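Local coordinates for protein STU0660 (PDB 3ZTH) that binds magnesium ions and probably DNA, as a large Csn2 protein of CRISPR-mediated bacterial immunity, at residues W35-W40 against P60-E65; H76-S81 against S182-M187; E186-L191 against C223-K228. All coordinates share one frame; numbering follows the deposited sequence.

Contact 1: W35-W40 against P60-E65; sequences WQILSW and PTILDE
Ile37 and Leu38 reach Pro60 and Ile62 from a helical turn tied by the 3.0 Å backbone bond from Ser39 N to Trp35 O; no hydrogen bond crosses between the two segments, and what joins them is purely apolar. Ile62 is the hub. Its CD1 methyl reaches Leu38 CD2 at 4.2 Å and Ile37 CG2 at 4.5 Å, so one branch tip bridges two consecutive helix residues. The two partners get there differently. Ile37 leaves the helix already directed at the loop and strand, whereas the CB of Leu38 points away, and a first torsion that sets CG anti to the carbonyl carbon (chi1 -82°) helps bring CD2 back to Ile62, the two side chains crossing at about a right angle. Ile37 also spreads along the segment 60-65, laying CD1 against Pro60 CB at 4.5 Å. These are loose van der Waals distances between buried groups, a case of a helix resting on a small sheet through a few branched residues. Pro60 is backed by Leu52 of helix 49-52, and Trp174 of the second subunit packs on Ile37. Strand 62-63 is an outer strand of the small antiparallel sheet, next to strand 2-5, whose Phe3 and Val5 touch Ile62 and Ile37; the contact thus packs helix 28-43 against that sheet.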
loop_
_atom_site.group_PDB
_atom_site.type_symbol
_atom_site.label_atom_id
_atom_site.label_comp_id
_atom_site.label_asym_id
_atom_site.label_seq_id
_atom_site.Cartn_x
_atom_site.Cartn_y
_atom_site.Cartn_z
ATOM N N TRP A 35 30.776 -12.938 -8.036
ATOM C CA TRP A 35 29.857 -12.007 -8.697
ATOM C C TRP A 35 28.735 -11.566 -7.747
ATOM O O TRP A 35 28.374 -10.391 -7.699
ATOM C CB TRP A 35 29.213 -12.642 -9.942
ATOM C CG TRP A 35 28.110 -11.783 -10.484
ATOM C CD1 TRP A 35 28.252 -10.611 -11.167
ATOM C CD2 TRP A 35 26.702 -11.934 -10.244
ATOM N NE1 TRP A 35 27.029 -10.015 -11.356
ATOM C CE2 TRP A 35 26.059 -10.802 -10.802
ATOM C CE3 TRP A 35 25.922 -12.909 -9.607
ATOM C CZ2 TRP A 35 24.671 -10.616 -10.743
ATOM C CZ3 TRP A 35 24.537 -12.728 -9.545
ATOM C CH2 TRP A 35 23.927 -11.586 -10.111
ATOM N N GLN A 36 28.181 -12.514 -7.000
ATOM C CA GLN A 36 27.084 -12.217 -6.078
ATOM C C GLN A 36 27.488 -11.207 -5.008
ATOM O O GLN A 36 26.727 -10.307 -4.672
ATOM C CB GLN A 36 26.595 -13.514 -5.419
ATOM C CG GLN A 36 25.334 -13.376 -4.564
ATOM C CD GLN A 36 24.105 -12.986 -5.375
ATOM O OE1 GLN A 36 23.794 -11.798 -5.520
ATOM N NE2 GLN A 36 23.407 -13.988 -5.922
ATOM N N ILE A 37 28.686 -11.372 -4.466
ATOM C CA ILE A 37 29.184 -10.467 -3.443
ATOM C C ILE A 37 29.432 -9.091 -4.054
ATOM O O ILE A 37 29.020 -8.071 -3.504
ATOM C CB ILE A 37 30.515 -10.965 -2.854
ATOM C CG1 ILE A 37 30.306 -12.266 -2.080
ATOM C CG2 ILE A 37 31.100 -9.897 -1.962
ATOM C CD1 ILE A 37 29.521 -12.085 -0.774
ATOM N N LEU A 38 30.125 -9.069 -5.187
ATOM C CA LEU A 38 30.429 -7.820 -5.868
ATOM C C LEU A 38 29.187 -6.967 -6.115
ATOM O O LEU A 38 29.145 -5.781 -5.777
ATOM C CB LEU A 38 31.120 -8.111 -7.198
ATOM C CG LEU A 38 32.620 -8.372 -7.122
ATOM C CD1 LEU A 38 33.121 -8.906 -8.444
ATOM C CD2 LEU A 38 33.322 -7.081 -6.770
ATOM N N SER A 39 28.166 -7.578 -6.695
ATOM C CA SER A 39 26.951 -6.843 -6.991
ATOM C C SER A 39 26.222 -6.396 -5.728
ATOM O O SER A 39 25.648 -5.311 -5.695
ATOM C CB SER A 39 26.028 -7.691 -7.870
ATOM O OG SER A 39 25.575 -8.828 -7.173
ATOM N N TRP A 40 26.234 -7.228 -4.692
ATOM C CA TRP A 40 25.558 -6.870 -3.449
ATOM C C TRP A 40 26.305 -5.748 -2.754
ATOM O O TRP A 40 25.710 -4.771 -2.317
ATOM C CB TRP A 40 25.473 -8.081 -2.522
ATOM C CG TRP A 40 24.279 -8.957 -2.772
ATOM C CD1 TRP A 40 23.440 -8.924 -3.857
ATOM C CD2 TRP A 40 23.787 -10.001 -1.918
ATOM N NE1 TRP A 40 22.460 -9.881 -3.727
ATOM C CE2 TRP A 40 22.646 -10.555 -2.548
ATOM C CE3 TRP A 40 24.199 -10.520 -0.681
ATOM C CZ2 TRP A 40 21.911 -11.605 -1.978
ATOM C CZ3 TRP A 40 23.467 -11.564 -0.115
ATOM C CH2 TRP A 40 22.334 -12.093 -0.766
ATOM N N PRO A 60 29.443 -8.611 4.943
ATOM C CA PRO A 60 30.660 -8.979 4.205
ATOM C C PRO A 60 31.486 -7.760 3.775
ATOM O O PRO A 60 30.943 -6.694 3.480
ATOM C CB PRO A 60 30.113 -9.768 3.019
ATOM C CG PRO A 60 28.796 -9.102 2.766
ATOM C CD PRO A 60 28.239 -8.955 4.165
ATOM N N THR A 61 32.800 -7.931 3.720
ATOM C CA THR A 61 33.692 -6.842 3.366
ATOM C C THR A 61 34.610 -7.117 2.175
ATOM O O THR A 61 34.848 -8.270 1.811
ATOM C CB THR A 61 34.541 -6.478 4.610
ATOM O OG1 THR A 61 33.989 -5.313 5.231
ATOM C CG2 THR A 61 35.986 -6.246 4.255
ATOM N N ILE A 62 35.107 -6.043 1.564
ATOM C CA ILE A 62 36.046 -6.138 0.442
ATOM C C ILE A 62 37.227 -5.224 0.767
ATOM O O ILE A 62 37.056 -4.010 0.917
ATOM C CB ILE A 62 35.420 -5.672 -0.895
ATOM C CG1 ILE A 62 34.245 -6.577 -1.272
ATOM C CG2 ILE A 62 36.476 -5.682 -1.988
ATOM C CD1 ILE A 62 33.732 -6.367 -2.686
ATOM N N LEU A 63 38.422 -5.804 0.874
ATOM C CA LEU A 63 39.619 -5.034 1.213
ATOM C C LEU A 63 40.513 -4.751 0.018
ATOM O O LEU A 63 40.477 -5.475 -0.978
ATOM C CB LEU A 63 40.439 -5.779 2.269
ATOM C CG LEU A 63 39.645 -6.288 3.475
ATOM C CD1 LEU A 63 40.560 -7.109 4.377
ATOM C CD2 LEU A 63 39.030 -5.110 4.229
ATOM N N ASP A 64 41.321 -3.698 0.124
ATOM C CA ASP A 64 42.255 -3.352 -0.945
ATOM C C ASP A 64 43.630 -3.930 -0.606
ATOM O O ASP A 64 43.768 -4.705 0.334
ATOM C CB ASP A 64 42.358 -1.835 -1.111
ATOM C CG ASP A 64 42.778 -1.140 0.171
ATOM O OD1 ASP A 64 43.803 -1.543 0.764
ATOM O OD2 ASP A 64 42.083 -0.184 0.584
ATOM N N GLU A 65 44.642 -3.550 -1.379
ATOM C CA GLU A 65 46.000 -4.040 -1.175
ATOM C C GLU A 65 46.469 -3.811 0.251
ATOM O O GLU A 65 47.001 -4.716 0.894
ATOM C CB GLU A 65 46.971 -3.340 -2.125
ATOM C CG GLU A 65 46.503 -3.253 -3.574
ATOM C CD GLU A 65 45.642 -2.018 -3.860
ATOM O OE1 GLU A 65 44.504 -1.932 -3.347
ATOM O OE2 GLU A 65 46.118 -1.128 -4.605
#

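Contact 2: H76-S81 against S182-M187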
loop_
_atom_site.group_PDB
_atom_site.type_symbol
_atom_site.label_atom_id
_atom_site.label_comp_id
_atom_site.label_asym_id
_atom_site.label_seq_id
_atom_site.Cartn_x
_atom_site.Cartn_y
_atom_site.Cartn_z
ATOM N N HIS A 76 29.994 4.034 -8.939
ATOM C CA HIS A 76 28.646 4.146 -9.470
ATOM C C HIS A 76 28.588 2.794 -10.176
ATOM O O HIS A 76 29.059 2.646 -11.304
ATOM C CB HIS A 76 28.532 5.275 -10.494
ATOM C CG HIS A 76 28.296 6.619 -9.880
ATOM N ND1 HIS A 76 29.324 7.457 -9.502
ATOM C CD2 HIS A 76 27.148 7.247 -9.529
ATOM C CE1 HIS A 76 28.819 8.544 -8.944
ATOM N NE2 HIS A 76 27.502 8.441 -8.949
ATOM N N TYR A 77 28.039 1.809 -9.478
ATOM C CA TYR A 77 27.954 0.435 -9.957
ATOM C C TYR A 77 26.806 0.096 -10.907
ATOM O O TYR A 77 25.648 0.394 -10.628
ATOM C CB TYR A 77 27.869 -0.487 -8.742
ATOM C CG TYR A 77 27.928 -1.957 -9.055
ATOM C CD1 TYR A 77 29.146 -2.583 -9.309
ATOM C CD2 TYR A 77 26.766 -2.730 -9.091
ATOM C CE1 TYR A 77 29.211 -3.943 -9.587
ATOM C CE2 TYR A 77 26.818 -4.092 -9.373
ATOM C CZ TYR A 77 28.045 -4.692 -9.620
ATOM O OH TYR A 77 28.112 -6.039 -9.905
ATOM N N ILE A 78 27.127 -0.536 -12.028
ATOM C CA ILE A 78 26.091 -0.951 -12.962
ATOM C C ILE A 78 26.273 -2.419 -13.300
ATOM O O ILE A 78 27.277 -2.806 -13.899
ATOM C CB ILE A 78 26.124 -0.192 -14.281
ATOM C CG1 ILE A 78 25.768 1.274 -14.059
ATOM C CG2 ILE A 78 25.151 -0.850 -15.253
ATOM C CD1 ILE A 78 25.661 2.085 -15.358
ATOM N N ASP A 79 25.294 -3.230 -12.925
ATOM C CA ASP A 79 25.366 -4.656 -13.190
ATOM C C ASP A 79 24.583 -5.053 -14.427
ATOM O O ASP A 79 23.393 -4.796 -14.524
ATOM C CB ASP A 79 24.836 -5.450 -12.000
ATOM C CG ASP A 79 25.234 -6.912 -12.067
ATOM O OD1 ASP A 79 24.499 -7.695 -12.702
ATOM O OD2 ASP A 79 26.291 -7.271 -11.503
ATOM N N ILE A 80 25.266 -5.678 -15.375
ATOM C CA ILE A 80 24.621 -6.143 -16.587
ATOM C C ILE A 80 24.834 -7.646 -16.732
ATOM O O ILE A 80 25.863 -8.100 -17.223
ATOM C CB ILE A 80 25.155 -5.400 -17.821
ATOM C CG1 ILE A 80 24.664 -3.950 -17.785
ATOM C CG2 ILE A 80 24.671 -6.068 -19.092
ATOM C CD1 ILE A 80 25.092 -3.130 -18.985
ATOM N N SER A 81 23.850 -8.413 -16.274
ATOM C CA SER A 81 23.910 -9.866 -16.345
ATOM C C SER A 81 22.868 -10.409 -17.301
ATOM O O SER A 81 22.698 -11.617 -17.415
ATOM C CB SER A 81 23.724 -10.477 -14.956
ATOM O OG SER A 81 24.870 -10.227 -14.151
ATOM N N SER A 182 26.009 -1.623 -28.066
ATOM C CA SER A 182 26.519 -0.382 -28.635
ATOM C C SER A 182 25.730 0.838 -28.170
ATOM O O SER A 182 26.316 1.848 -27.757
ATOM C CB SER A 182 26.505 -0.464 -30.155
ATOM O OG SER A 182 27.341 -1.516 -30.586
ATOM N N LEU A 183 24.405 0.751 -28.235
ATOM C CA LEU A 183 23.568 1.861 -27.796
ATOM C C LEU A 183 23.850 2.151 -26.323
ATOM O O LEU A 183 23.985 3.311 -25.923
ATOM C CB LEU A 183 22.090 1.527 -27.997
ATOM C CG LEU A 183 21.644 1.556 -29.461
ATOM C CD1 LEU A 183 20.232 1.004 -29.586
ATOM C CD2 LEU A 183 21.719 2.988 -29.993
ATOM N N PHE A 184 23.954 1.092 -25.522
ATOM C CA PHE A 184 24.236 1.249 -24.101
ATOM C C PHE A 184 25.585 1.926 -23.884
ATOM O O PHE A 184 25.703 2.850 -23.073
ATOM C CB PHE A 184 24.246 -0.111 -23.404
ATOM C CG PHE A 184 24.798 -0.071 -22.007
ATOM C CD1 PHE A 184 24.036 0.421 -20.955
ATOM C CD2 PHE A 184 26.090 -0.515 -21.745
ATOM C CE1 PHE A 184 24.553 0.471 -19.656
ATOM C CE2 PHE A 184 26.615 -0.468 -20.453
ATOM C CZ PHE A 184 25.843 0.025 -19.408
ATOM N N LEU A 185 26.606 1.460 -24.596
ATOM C CA LEU A 185 27.936 2.044 -24.453
ATOM C C LEU A 185 27.957 3.503 -24.892
ATOM O O LEU A 185 28.636 4.333 -24.284
ATOM C CB LEU A 185 28.959 1.228 -25.246
ATOM C CG LEU A 185 29.230 -0.153 -24.641
ATOM C CD1 LEU A 185 30.237 -0.905 -25.497
ATOM C CD2 LEU A 185 29.752 0.005 -23.208
ATOM N N GLU A 186 27.204 3.812 -25.945
ATOM C CA GLU A 186 27.121 5.178 -26.444
ATOM C C GLU A 186 26.518 6.103 -25.394
ATOM O O GLU A 186 26.995 7.226 -25.193
ATOM C CB GLU A 186 26.254 5.243 -27.686
ATOM C CG GLU A 186 26.987 5.085 -28.974
ATOM C CD GLU A 186 26.281 5.838 -30.068
ATOM O OE1 GLU A 186 26.211 7.085 -29.962
ATOM O OE2 GLU A 186 25.785 5.191 -31.017
HETATM N N MSE A 187 25.454 5.636 -24.744
HETATM C CA MSE A 187 24.814 6.423 -23.705
HETATM C C MSE A 187 25.798 6.627 -22.564
HETATM O O MSE A 187 25.898 7.719 -22.006
HETATM C CB MSE A 187 23.567 5.726 -23.179
HETATM C CG MSE A 187 22.957 6.451 -21.990
HETATM SE SE MSE A 187 21.158 5.902 -21.586
HETATM C CE MSE A 187 21.546 4.344 -20.532
#
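Phe184 sends CG anti to its backbone N (chi1 168°), which carries the ring off helix 177-192 straight at the strand, while Ile80 answers with an outstretched CG1 branch, CD1 lying trans about CB-CG1 (chi2 -178°). The two side chains therefore arrive from opposite directions, and the methyl meets the flat of the ring. Ile80 CD1 stands 3.6 Å from the centroid of the Phe184 ring, 24° off the ring normal, a CH-pi contact over one face. It is displaced toward the far end of the ring, so its closest approach is to Phe184 CZ at 3.3 Å, tight packing for two carbons. Ile78, two residues back along the strand, adds a lighter touch: its CG2 comes obliquely to Phe184 CZ at 4.3 Å. Leu97 of helix 97-106 touches both Ile78 and Phe184 and joins the apolar group. The other side of the strand is polar, and there a carboxylate gathers donors. Tyr77 OH gives a 2.7 Å hydrogen bond to the anti lone pair of Asp79 OD2, and Ser81 OG reaches the syn side of Asp79 OD1 at 2.9 Å; Trp35 NE1 is a further donor to OD2. Together they hold the carboxylate's rotation, and the gathered donors would be expected to stabilise its negative charge. Strand 76-80 is, within this chain, an outermost strand of the six-stranded mixed sheet and pairs in parallel with strand 199-204. One of its faces, with Tyr77 and Asp79, looks to helix 28-43; the other, with Ile78 and Ile80, is covered by helix 177-192, with helix 97-106 beside it, and on helix 177-192 Leu183 and Met187 pack against the third subunit.

Contact 3: E186-L191 against C223-K228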
loop_
_atom_site.group_PDB
_atom_site.type_symbol
_atom_site.label_atom_id
_atom_site.label_comp_id
_atom_site.label_asym_id
_atom_site.label_seq_id
_atom_site.Cartn_x
_atom_site.Cartn_y
_atom_site.Cartn_z
ATOM N N GLU A 186 27.204 3.812 -25.945
ATOM C CA GLU A 186 27.121 5.178 -26.444
ATOM C C GLU A 186 26.518 6.103 -25.394
ATOM O O GLU A 186 26.995 7.226 -25.193
ATOM C CB GLU A 186 26.254 5.243 -27.686
ATOM C CG GLU A 186 26.987 5.085 -28.974
ATOM C CD GLU A 186 26.281 5.838 -30.068
ATOM O OE1 GLU A 186 26.211 7.085 -29.962
ATOM O OE2 GLU A 186 25.785 5.191 -31.017
HETATM N N MSE A 187 25.454 5.636 -24.744
HETATM C CA MSE A 187 24.814 6.423 -23.705
HETATM C C MSE A 187 25.798 6.627 -22.564
HETATM O O MSE A 187 25.898 7.719 -22.006
HETATM C CB MSE A 187 23.567 5.726 -23.179
HETATM C CG MSE A 187 22.957 6.451 -21.990
HETATM SE SE MSE A 187 21.158 5.902 -21.586
HETATM C CE MSE A 187 21.546 4.344 -20.532
ATOM N N LEU A 188 26.525 5.566 -22.230
ATOM C CA LEU A 188 27.514 5.628 -21.166
ATOM C C LEU A 188 28.598 6.636 -21.546
ATOM O O LEU A 188 29.091 7.380 -20.697
ATOM C CB LEU A 188 28.131 4.245 -20.940
ATOM C CG LEU A 188 29.264 4.156 -19.912
ATOM C CD1 LEU A 188 28.745 4.461 -18.516
ATOM C CD2 LEU A 188 29.876 2.771 -19.967
ATOM N N ASP A 189 28.956 6.666 -22.829
ATOM C CA ASP A 189 29.985 7.584 -23.312
ATOM C C ASP A 189 29.587 9.034 -23.032
ATOM O O ASP A 189 30.303 9.769 -22.356
ATOM C CB ASP A 189 30.197 7.396 -24.820
ATOM C CG ASP A 189 31.463 8.089 -25.333
ATOM O OD1 ASP A 189 31.986 8.989 -24.645
ATOM O OD2 ASP A 189 31.935 7.736 -26.437
ATOM N N HIS A 190 28.431 9.428 -23.555
ATOM C CA HIS A 190 27.919 10.780 -23.396
ATOM C C HIS A 190 27.774 11.169 -21.937
ATOM O O HIS A 190 27.951 12.334 -21.590
ATOM C CB HIS A 190 26.575 10.925 -24.121
ATOM C CG HIS A 190 26.652 10.652 -25.594
ATOM N ND1 HIS A 190 25.542 10.650 -26.412
ATOM C CD2 HIS A 190 27.704 10.340 -26.390
ATOM C CE1 HIS A 190 25.906 10.344 -27.646
ATOM N NE2 HIS A 190 27.212 10.151 -27.660
ATOM N N LEU A 191 27.450 10.211 -21.074
ATOM C CA LEU A 191 27.325 10.535 -19.661
ATOM C C LEU A 191 28.705 10.788 -19.048
ATOM O O LEU A 191 28.928 11.818 -18.419
ATOM C CB LEU A 191 26.634 9.410 -18.890
ATOM C CG LEU A 191 26.515 9.737 -17.392
ATOM C CD1 LEU A 191 25.468 10.824 -17.214
ATOM C CD2 LEU A 191 26.127 8.519 -16.585
ATOM N N CYS A 223 37.412 -0.825 -24.816
ATOM C CA CYS A 223 38.820 -0.457 -24.729
ATOM C C CYS A 223 38.939 1.037 -25.016
ATOM O O CYS A 223 39.722 1.752 -24.380
ATOM C CB CYS A 223 39.661 -1.228 -25.750
ATOM S SG CYS A 223 40.077 -2.922 -25.273
ATOM N N HIS A 224 38.164 1.501 -25.987
ATOM C CA HIS A 224 38.167 2.907 -26.348
ATOM C C HIS A 224 37.732 3.740 -25.148
ATOM O O HIS A 224 38.381 4.721 -24.784
ATOM C CB HIS A 224 37.199 3.150 -27.508
ATOM C CG HIS A 224 37.003 4.596 -27.838
ATOM N ND1 HIS A 224 38.002 5.380 -28.374
ATOM C CD2 HIS A 224 35.923 5.402 -27.704
ATOM C CE1 HIS A 224 37.546 6.606 -28.557
ATOM N NE2 HIS A 224 36.288 6.646 -28.159
ATOM N N LEU A 225 36.635 3.337 -24.522
ATOM C CA LEU A 225 36.135 4.081 -23.385
ATOM C C LEU A 225 37.074 4.116 -22.180
ATOM O O LEU A 225 37.207 5.163 -21.554
ATOM C CB LEU A 225 34.755 3.560 -22.971
ATOM C CG LEU A 225 33.678 3.597 -24.058
ATOM C CD1 LEU A 225 32.352 3.122 -23.485
ATOM C CD2 LEU A 225 33.535 5.004 -24.605
ATOM N N VAL A 226 37.733 3.010 -21.841
ATOM C CA VAL A 226 38.619 3.059 -20.681
ATOM C C VAL A 226 39.853 3.903 -20.950
ATOM O O VAL A 226 40.444 4.472 -20.028
ATOM C CB VAL A 226 39.083 1.666 -20.214
ATOM C CG1 VAL A 226 37.890 0.846 -19.809
ATOM C CG2 VAL A 226 39.902 0.980 -21.300
ATOM N N LYS A 227 40.251 3.981 -22.214
ATOM C CA LYS A 227 41.415 4.779 -22.560
ATOM C C LYS A 227 41.018 6.248 -22.622
ATOM O O LYS A 227 41.868 7.131 -22.618
ATOM C CB LYS A 227 41.993 4.327 -23.902
ATOM C CG LYS A 227 42.580 2.929 -23.861
ATOM C CD LYS A 227 43.064 2.487 -25.226
ATOM C CE LYS A 227 43.554 1.045 -25.204
ATOM N NZ LYS A 227 43.936 0.576 -26.569
ATOM N N LYS A 228 39.714 6.500 -22.656
ATOM C CA LYS A 228 39.202 7.858 -22.733
ATOM C C LYS A 228 38.765 8.388 -21.381
ATOM O O LYS A 228 38.888 9.581 -21.106
ATOM C CB LYS A 228 38.031 7.904 -23.710
ATOM C CG LYS A 228 37.312 9.218 -23.770
ATOM C CD LYS A 228 36.247 9.176 -24.849
ATOM C CE LYS A 228 35.506 10.501 -24.956
ATOM N NZ LYS A 228 34.390 10.409 -25.945
HETATM O O HOH W 1 34.250 8.453 -28.269
#
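Asp189 and Leu225 mark the closest backbone approach of two neighbouring helices in an alpha/beta fold of the P-loop NTPase clan: helix 212-228 makes the beta-alpha-beta crossover between parallel strands 199-204 and 232-237, and helix 177-192 runs beside it. The short segments are almost parallel, at 9°, with axes 11.2 Å apart. The interface is layered. Toward the sheet, Leu188 CD2 meets Leu225 CD1 at 4.3 Å, and Leu188 also packs on Ile201 of strand 199-204. On the side away from the sheet, the carboxylate of Asp189, brought round by a first torsion that sets CG anti to the backbone N (chi1 -167°), lies across the end of Leu225, whose CD2 is 3.7 Å from Asp189 OD2. Lys228 comes in at about a right angle to Asp189. Its fully extended chain spans the gap between the helices and delivers NZ to the syn lone pair of Asp189 OD1, 3.1 Å away, a salt bridge at the outer margin of the contact. Tyr229 OH is hydrogen-bonded to the same oxygen, so OD1 has two partners, which limits the carboxylate's rotation. The other oxygen is held through solvent: water 1 donates to Asp189 OD2 at 3.0 Å, accepts from Lys228 NZ at 3.0 Å, and lies in the plane of the His224 ring at its edge, 2.7 Å from NE2.

In the fold
Along the chain, contact 1 closes before contact 2 opens, and contact 3 begins on helix 177-192 where contact 2 ends, the two sharing Glu186 and Met187. Their centres reflect this: about 10 Å separate contacts 2 and 3, about 20 Å contacts 1 and 2, and about 25 Å contacts 1 and 3, whose nearest atoms stay about 16 Å apart. Contacts 1 and 2 meet on strand 76-80, where Trp35 NE1 lies 2.8 Å from Asp79 OD2, a probable hydrogen bond. The three contacts thus form a section from the small antiparallel sheet, through the edge of the mixed sheet, to the paired helices; contact 1 borders the second subunit, contacts 2 and 3 the third.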